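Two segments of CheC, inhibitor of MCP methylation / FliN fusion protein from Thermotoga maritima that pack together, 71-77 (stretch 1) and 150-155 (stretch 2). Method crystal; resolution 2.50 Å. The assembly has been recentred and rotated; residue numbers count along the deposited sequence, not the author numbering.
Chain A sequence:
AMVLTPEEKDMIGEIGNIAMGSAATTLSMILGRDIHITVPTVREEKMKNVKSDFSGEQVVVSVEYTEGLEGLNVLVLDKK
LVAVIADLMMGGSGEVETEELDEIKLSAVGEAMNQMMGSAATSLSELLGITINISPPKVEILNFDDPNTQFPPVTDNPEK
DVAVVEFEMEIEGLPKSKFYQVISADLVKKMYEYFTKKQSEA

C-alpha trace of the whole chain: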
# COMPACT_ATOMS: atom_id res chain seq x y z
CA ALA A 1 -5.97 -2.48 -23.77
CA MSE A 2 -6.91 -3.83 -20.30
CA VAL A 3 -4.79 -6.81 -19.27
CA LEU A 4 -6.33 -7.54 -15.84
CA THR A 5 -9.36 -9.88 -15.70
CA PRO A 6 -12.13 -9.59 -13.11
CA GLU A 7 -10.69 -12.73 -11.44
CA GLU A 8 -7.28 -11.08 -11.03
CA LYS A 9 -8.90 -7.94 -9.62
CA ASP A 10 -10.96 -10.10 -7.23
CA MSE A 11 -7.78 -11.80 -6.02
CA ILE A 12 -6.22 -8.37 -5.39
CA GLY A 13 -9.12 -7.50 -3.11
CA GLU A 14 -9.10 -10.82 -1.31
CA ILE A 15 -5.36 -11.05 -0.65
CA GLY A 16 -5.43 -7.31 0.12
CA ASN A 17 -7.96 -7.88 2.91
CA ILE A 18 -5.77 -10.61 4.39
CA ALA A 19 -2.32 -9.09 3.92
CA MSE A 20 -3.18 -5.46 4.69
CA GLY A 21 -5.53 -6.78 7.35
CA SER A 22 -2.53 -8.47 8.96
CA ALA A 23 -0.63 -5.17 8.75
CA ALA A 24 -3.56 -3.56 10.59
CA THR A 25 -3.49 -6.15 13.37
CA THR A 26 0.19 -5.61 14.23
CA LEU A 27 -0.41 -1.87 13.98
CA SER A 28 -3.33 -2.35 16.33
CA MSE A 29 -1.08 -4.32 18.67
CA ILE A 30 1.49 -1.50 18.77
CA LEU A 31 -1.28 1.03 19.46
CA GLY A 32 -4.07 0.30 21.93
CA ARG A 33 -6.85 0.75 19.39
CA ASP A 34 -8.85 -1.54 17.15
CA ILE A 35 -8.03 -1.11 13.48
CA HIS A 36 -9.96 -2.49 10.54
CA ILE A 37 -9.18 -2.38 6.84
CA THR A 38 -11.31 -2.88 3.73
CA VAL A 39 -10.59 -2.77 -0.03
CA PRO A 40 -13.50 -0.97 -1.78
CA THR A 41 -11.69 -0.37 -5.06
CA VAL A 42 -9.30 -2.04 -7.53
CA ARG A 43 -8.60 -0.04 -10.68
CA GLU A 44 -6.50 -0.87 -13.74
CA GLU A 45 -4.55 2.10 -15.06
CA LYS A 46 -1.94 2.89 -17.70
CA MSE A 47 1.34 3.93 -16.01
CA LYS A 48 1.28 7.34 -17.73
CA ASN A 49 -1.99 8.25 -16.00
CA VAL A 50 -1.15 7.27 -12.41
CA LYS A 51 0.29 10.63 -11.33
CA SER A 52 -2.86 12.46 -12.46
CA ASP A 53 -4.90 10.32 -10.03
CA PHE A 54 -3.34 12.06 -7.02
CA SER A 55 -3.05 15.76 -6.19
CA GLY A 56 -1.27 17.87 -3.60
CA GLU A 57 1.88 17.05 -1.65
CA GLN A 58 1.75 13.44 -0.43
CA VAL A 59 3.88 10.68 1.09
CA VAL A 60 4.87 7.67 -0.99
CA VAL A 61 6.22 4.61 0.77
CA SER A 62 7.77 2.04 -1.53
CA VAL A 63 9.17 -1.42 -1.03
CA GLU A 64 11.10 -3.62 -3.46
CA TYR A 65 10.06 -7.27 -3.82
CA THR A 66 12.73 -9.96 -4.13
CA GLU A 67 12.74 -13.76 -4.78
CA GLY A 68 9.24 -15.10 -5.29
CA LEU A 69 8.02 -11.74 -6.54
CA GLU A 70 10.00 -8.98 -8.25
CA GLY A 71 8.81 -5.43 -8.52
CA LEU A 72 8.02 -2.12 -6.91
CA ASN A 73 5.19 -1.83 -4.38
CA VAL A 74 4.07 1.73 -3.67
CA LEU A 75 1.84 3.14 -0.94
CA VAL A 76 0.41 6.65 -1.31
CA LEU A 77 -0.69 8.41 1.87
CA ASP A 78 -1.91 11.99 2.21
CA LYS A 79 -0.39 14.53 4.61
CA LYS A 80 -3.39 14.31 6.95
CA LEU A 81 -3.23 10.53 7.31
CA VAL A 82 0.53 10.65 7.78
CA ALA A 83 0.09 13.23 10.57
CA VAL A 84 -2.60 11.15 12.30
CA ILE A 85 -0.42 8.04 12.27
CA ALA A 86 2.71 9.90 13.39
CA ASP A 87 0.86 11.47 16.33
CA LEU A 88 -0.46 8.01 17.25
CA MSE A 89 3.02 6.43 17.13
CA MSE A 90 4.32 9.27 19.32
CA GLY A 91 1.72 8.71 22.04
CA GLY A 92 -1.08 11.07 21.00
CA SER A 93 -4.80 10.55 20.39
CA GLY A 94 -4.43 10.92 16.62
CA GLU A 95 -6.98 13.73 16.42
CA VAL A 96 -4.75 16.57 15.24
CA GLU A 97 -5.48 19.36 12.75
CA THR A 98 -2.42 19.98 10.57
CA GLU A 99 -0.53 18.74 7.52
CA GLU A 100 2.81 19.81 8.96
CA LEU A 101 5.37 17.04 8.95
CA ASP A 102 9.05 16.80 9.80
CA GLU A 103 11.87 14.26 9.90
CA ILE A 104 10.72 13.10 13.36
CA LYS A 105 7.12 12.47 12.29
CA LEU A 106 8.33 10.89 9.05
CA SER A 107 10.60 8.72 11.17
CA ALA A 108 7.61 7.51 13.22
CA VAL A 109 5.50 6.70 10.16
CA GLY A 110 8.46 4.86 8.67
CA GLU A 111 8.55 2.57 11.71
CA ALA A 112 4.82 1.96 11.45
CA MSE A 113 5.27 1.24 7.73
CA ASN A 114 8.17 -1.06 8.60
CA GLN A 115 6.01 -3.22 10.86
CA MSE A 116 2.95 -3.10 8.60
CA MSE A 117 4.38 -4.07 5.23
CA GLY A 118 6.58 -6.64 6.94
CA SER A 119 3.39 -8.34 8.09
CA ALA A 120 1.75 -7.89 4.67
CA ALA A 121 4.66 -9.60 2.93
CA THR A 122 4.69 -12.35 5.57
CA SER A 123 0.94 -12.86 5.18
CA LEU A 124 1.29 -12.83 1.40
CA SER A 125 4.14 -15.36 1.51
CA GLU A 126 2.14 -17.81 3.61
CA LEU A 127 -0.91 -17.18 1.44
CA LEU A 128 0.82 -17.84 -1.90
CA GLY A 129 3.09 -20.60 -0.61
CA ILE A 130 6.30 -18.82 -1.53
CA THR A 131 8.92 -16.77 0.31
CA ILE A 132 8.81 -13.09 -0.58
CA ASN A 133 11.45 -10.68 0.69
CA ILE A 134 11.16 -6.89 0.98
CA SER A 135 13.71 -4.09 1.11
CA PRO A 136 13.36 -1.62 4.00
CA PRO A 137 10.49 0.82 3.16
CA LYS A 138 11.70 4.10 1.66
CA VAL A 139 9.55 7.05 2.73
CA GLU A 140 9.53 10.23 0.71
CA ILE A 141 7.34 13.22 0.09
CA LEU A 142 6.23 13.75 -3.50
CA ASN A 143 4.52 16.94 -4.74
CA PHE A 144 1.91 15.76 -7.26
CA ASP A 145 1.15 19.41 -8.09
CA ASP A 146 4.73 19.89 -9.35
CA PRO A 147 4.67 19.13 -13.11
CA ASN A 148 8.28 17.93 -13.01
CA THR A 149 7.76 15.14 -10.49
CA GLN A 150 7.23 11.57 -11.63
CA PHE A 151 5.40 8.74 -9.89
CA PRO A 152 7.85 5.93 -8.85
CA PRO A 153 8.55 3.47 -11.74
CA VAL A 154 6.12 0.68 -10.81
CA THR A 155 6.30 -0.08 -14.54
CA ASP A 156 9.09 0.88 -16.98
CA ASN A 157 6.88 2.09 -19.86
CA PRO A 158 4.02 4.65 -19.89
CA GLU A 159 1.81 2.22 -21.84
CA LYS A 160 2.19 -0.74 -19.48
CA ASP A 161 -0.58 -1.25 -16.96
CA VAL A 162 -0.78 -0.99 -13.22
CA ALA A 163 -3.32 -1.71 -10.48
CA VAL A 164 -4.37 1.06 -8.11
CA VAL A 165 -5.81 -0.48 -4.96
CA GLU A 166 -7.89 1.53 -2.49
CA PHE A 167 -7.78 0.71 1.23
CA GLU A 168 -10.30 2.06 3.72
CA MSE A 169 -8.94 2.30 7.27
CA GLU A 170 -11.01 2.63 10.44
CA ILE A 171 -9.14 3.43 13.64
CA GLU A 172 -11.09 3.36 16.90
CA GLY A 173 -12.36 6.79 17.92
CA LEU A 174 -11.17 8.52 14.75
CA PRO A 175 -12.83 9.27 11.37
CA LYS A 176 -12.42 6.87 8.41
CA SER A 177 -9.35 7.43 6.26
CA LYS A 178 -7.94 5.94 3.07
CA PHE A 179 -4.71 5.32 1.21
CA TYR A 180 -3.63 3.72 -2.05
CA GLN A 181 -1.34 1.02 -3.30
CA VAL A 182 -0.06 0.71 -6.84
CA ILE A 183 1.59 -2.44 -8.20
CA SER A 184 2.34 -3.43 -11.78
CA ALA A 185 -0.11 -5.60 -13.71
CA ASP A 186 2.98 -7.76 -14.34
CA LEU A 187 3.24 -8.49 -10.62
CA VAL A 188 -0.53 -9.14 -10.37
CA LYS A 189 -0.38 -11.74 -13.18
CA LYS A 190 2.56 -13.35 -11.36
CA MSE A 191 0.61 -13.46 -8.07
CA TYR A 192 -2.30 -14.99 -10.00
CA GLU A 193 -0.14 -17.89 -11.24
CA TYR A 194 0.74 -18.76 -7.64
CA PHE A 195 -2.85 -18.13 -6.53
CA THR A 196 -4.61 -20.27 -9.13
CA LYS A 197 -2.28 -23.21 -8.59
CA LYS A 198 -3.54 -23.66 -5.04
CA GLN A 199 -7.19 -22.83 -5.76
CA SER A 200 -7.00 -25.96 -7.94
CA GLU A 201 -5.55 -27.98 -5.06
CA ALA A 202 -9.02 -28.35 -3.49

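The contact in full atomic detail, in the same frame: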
# COMPACT_ATOMS: atom_id res chain seq x y z
N GLY A 71 9.47 -6.63 -8.10
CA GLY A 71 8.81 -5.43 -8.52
C GLY A 71 8.68 -4.40 -7.42
O GLY A 71 9.00 -4.66 -6.25
N LEU A 72 8.20 -3.23 -7.82
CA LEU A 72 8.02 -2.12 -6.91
C LEU A 72 6.59 -2.10 -6.37
O LEU A 72 5.63 -2.31 -7.11
CB LEU A 72 8.34 -0.81 -7.63
CG LEU A 72 8.49 0.44 -6.78
CD1 LEU A 72 9.68 0.31 -5.83
CD2 LEU A 72 8.67 1.62 -7.70
N ASN A 73 6.47 -1.88 -5.07
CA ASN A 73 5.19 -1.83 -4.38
C ASN A 73 5.15 -0.45 -3.72
O ASN A 73 5.96 -0.14 -2.85
CB ASN A 73 5.14 -2.96 -3.33
CG ASN A 73 3.80 -3.03 -2.58
OD1 ASN A 73 3.64 -3.86 -1.68
ND2 ASN A 73 2.85 -2.18 -2.94
N VAL A 74 4.20 0.37 -4.16
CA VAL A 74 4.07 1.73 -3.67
C VAL A 74 2.80 2.03 -2.90
O VAL A 74 1.70 1.65 -3.32
CB VAL A 74 4.16 2.73 -4.86
CG1 VAL A 74 3.93 4.16 -4.40
CG2 VAL A 74 5.51 2.60 -5.55
N LEU A 75 2.96 2.72 -1.77
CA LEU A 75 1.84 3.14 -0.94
C LEU A 75 1.78 4.66 -0.99
O LEU A 75 2.81 5.33 -0.83
CB LEU A 75 2.02 2.69 0.51
CG LEU A 75 1.81 1.23 0.88
CD1 LEU A 75 1.82 1.10 2.40
CD2 LEU A 75 0.48 0.74 0.32
N VAL A 76 0.60 5.20 -1.23
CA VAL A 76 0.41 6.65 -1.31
C VAL A 76 -0.52 7.11 -0.20
O VAL A 76 -1.70 6.78 -0.17
CB VAL A 76 -0.17 7.07 -2.70
CG1 VAL A 76 -0.30 8.59 -2.79
CG2 VAL A 76 0.72 6.55 -3.81
N LEU A 77 0.05 7.89 0.73
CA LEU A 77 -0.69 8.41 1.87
C LEU A 77 -0.68 9.94 1.86
O LEU A 77 0.34 10.57 1.58
CB LEU A 77 -0.05 7.91 3.18
CG LEU A 77 -0.03 6.42 3.53
CD1 LEU A 77 0.84 5.64 2.57
CD2 LEU A 77 0.52 6.24 4.95
N GLN A 150 7.72 12.78 -10.98
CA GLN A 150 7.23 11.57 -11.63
C GLN A 150 6.88 10.51 -10.58
O GLN A 150 7.56 10.37 -9.57
CB GLN A 150 8.27 11.03 -12.61
CG GLN A 150 8.60 12.00 -13.75
CD GLN A 150 9.80 11.56 -14.60
OE1 GLN A 150 10.46 12.39 -15.24
NE2 GLN A 150 10.08 10.26 -14.60
N PHE A 151 5.78 9.80 -10.81
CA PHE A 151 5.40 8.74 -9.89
C PHE A 151 6.49 7.64 -9.98
O PHE A 151 7.07 7.42 -11.06
CB PHE A 151 4.03 8.18 -10.31
CG PHE A 151 3.36 7.36 -9.24
CD1 PHE A 151 3.56 5.99 -9.16
CD2 PHE A 151 2.53 7.97 -8.31
CE1 PHE A 151 2.95 5.23 -8.16
CE2 PHE A 151 1.92 7.23 -7.31
CZ PHE A 151 2.13 5.85 -7.24
N PRO A 152 6.83 6.99 -8.84
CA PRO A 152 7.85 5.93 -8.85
C PRO A 152 7.60 4.92 -9.99
O PRO A 152 6.45 4.59 -10.31
CB PRO A 152 7.67 5.29 -7.48
CG PRO A 152 7.35 6.47 -6.63
CD PRO A 152 6.32 7.21 -7.47
N PRO A 153 8.67 4.43 -10.63
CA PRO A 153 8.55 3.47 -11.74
C PRO A 153 8.03 2.06 -11.42
O PRO A 153 8.77 1.07 -11.47
CB PRO A 153 9.96 3.46 -12.33
CG PRO A 153 10.82 3.58 -11.08
CD PRO A 153 10.09 4.64 -10.26
N VAL A 154 6.75 1.97 -11.09
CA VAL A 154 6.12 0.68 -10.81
C VAL A 154 6.21 -0.17 -12.08
O VAL A 154 6.37 -1.39 -12.04
CB VAL A 154 4.65 0.90 -10.41
CG1 VAL A 154 3.97 -0.43 -10.15
CG2 VAL A 154 4.59 1.78 -9.16
N THR A 155 6.18 0.51 -13.22
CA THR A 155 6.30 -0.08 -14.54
C THR A 155 7.41 0.73 -15.21
O THR A 155 7.74 1.83 -14.76
CB THR A 155 4.97 0.07 -15.30
OG1 THR A 155 4.21 -1.14 -15.20
CG2 THR A 155 5.20 0.41 -16.75
O HOH W 1 7.90 -3.32 -10.89

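The contact is a small apolar seam between a β-strand and an irregular loop, with no direct hydrogen bond across it. The two stretches bury 278 Å² between them, both sides summed. Val-74, Val-76, Phe-151 and Val-154 are buried in the assembly, where their apolar side chains leave no polar group unpaired. Strand alternation sets the pattern: Leu-72, Val-74 and Val-76 direct their CA-to-CB bonds toward the loop, whereas those of Asn-73 and Leu-75 point away and take no part.

Leu-72 contributes most on the strand side. With chi1 at t and chi2 at p, its CD2 lies 3.8 Å from Pro-152 CB and 4.2 Å from Pro-153 CD, and it also reaches 3.8 Å from the backbone C of Pro-153. An aliphatic chain of this length suits the place: the t, p conformation brings the methyl CD2 against the proline rings and the backbone, while CD1 lies farther off.

Val-74, also t, divides its two methyls. CG1 approaches Phe-151 CZ at 3.8 Å, while CG2 sits 3.8 Å from Val-154 CG2 and 4.0 Å from Pro-152 CB. Beta-branching thus lets one short residue fill two directions at once. Val-76, in the same rotamer, places CG2 3.8 Å from Phe-151 CE2, at the edge of the ring and near its plane.

On the loop, the CA-to-CB bond of Phe-151 points sideways, but chi1 of -164° (t) carries the ring toward the two valines; the ring is long enough for neighbouring atoms at its far end, CZ and CE2, to meet both. Pro-152 turns its CB toward the strand, and its ring offers a compact apolar surface without a backbone NH needing a partner. The CA-to-CB bond of Val-154 points sideways, yet its t rotamer leaves CG2 within reach of Val-74. Val-154 N donates to Pro-152 O at 2.8 Å, a tight local turn.

Polar linkage is left to one water, which accepts from Leu-72 N at 3.1 Å and donates to Val-154 O at 2.7 Å, bridging the two backbones.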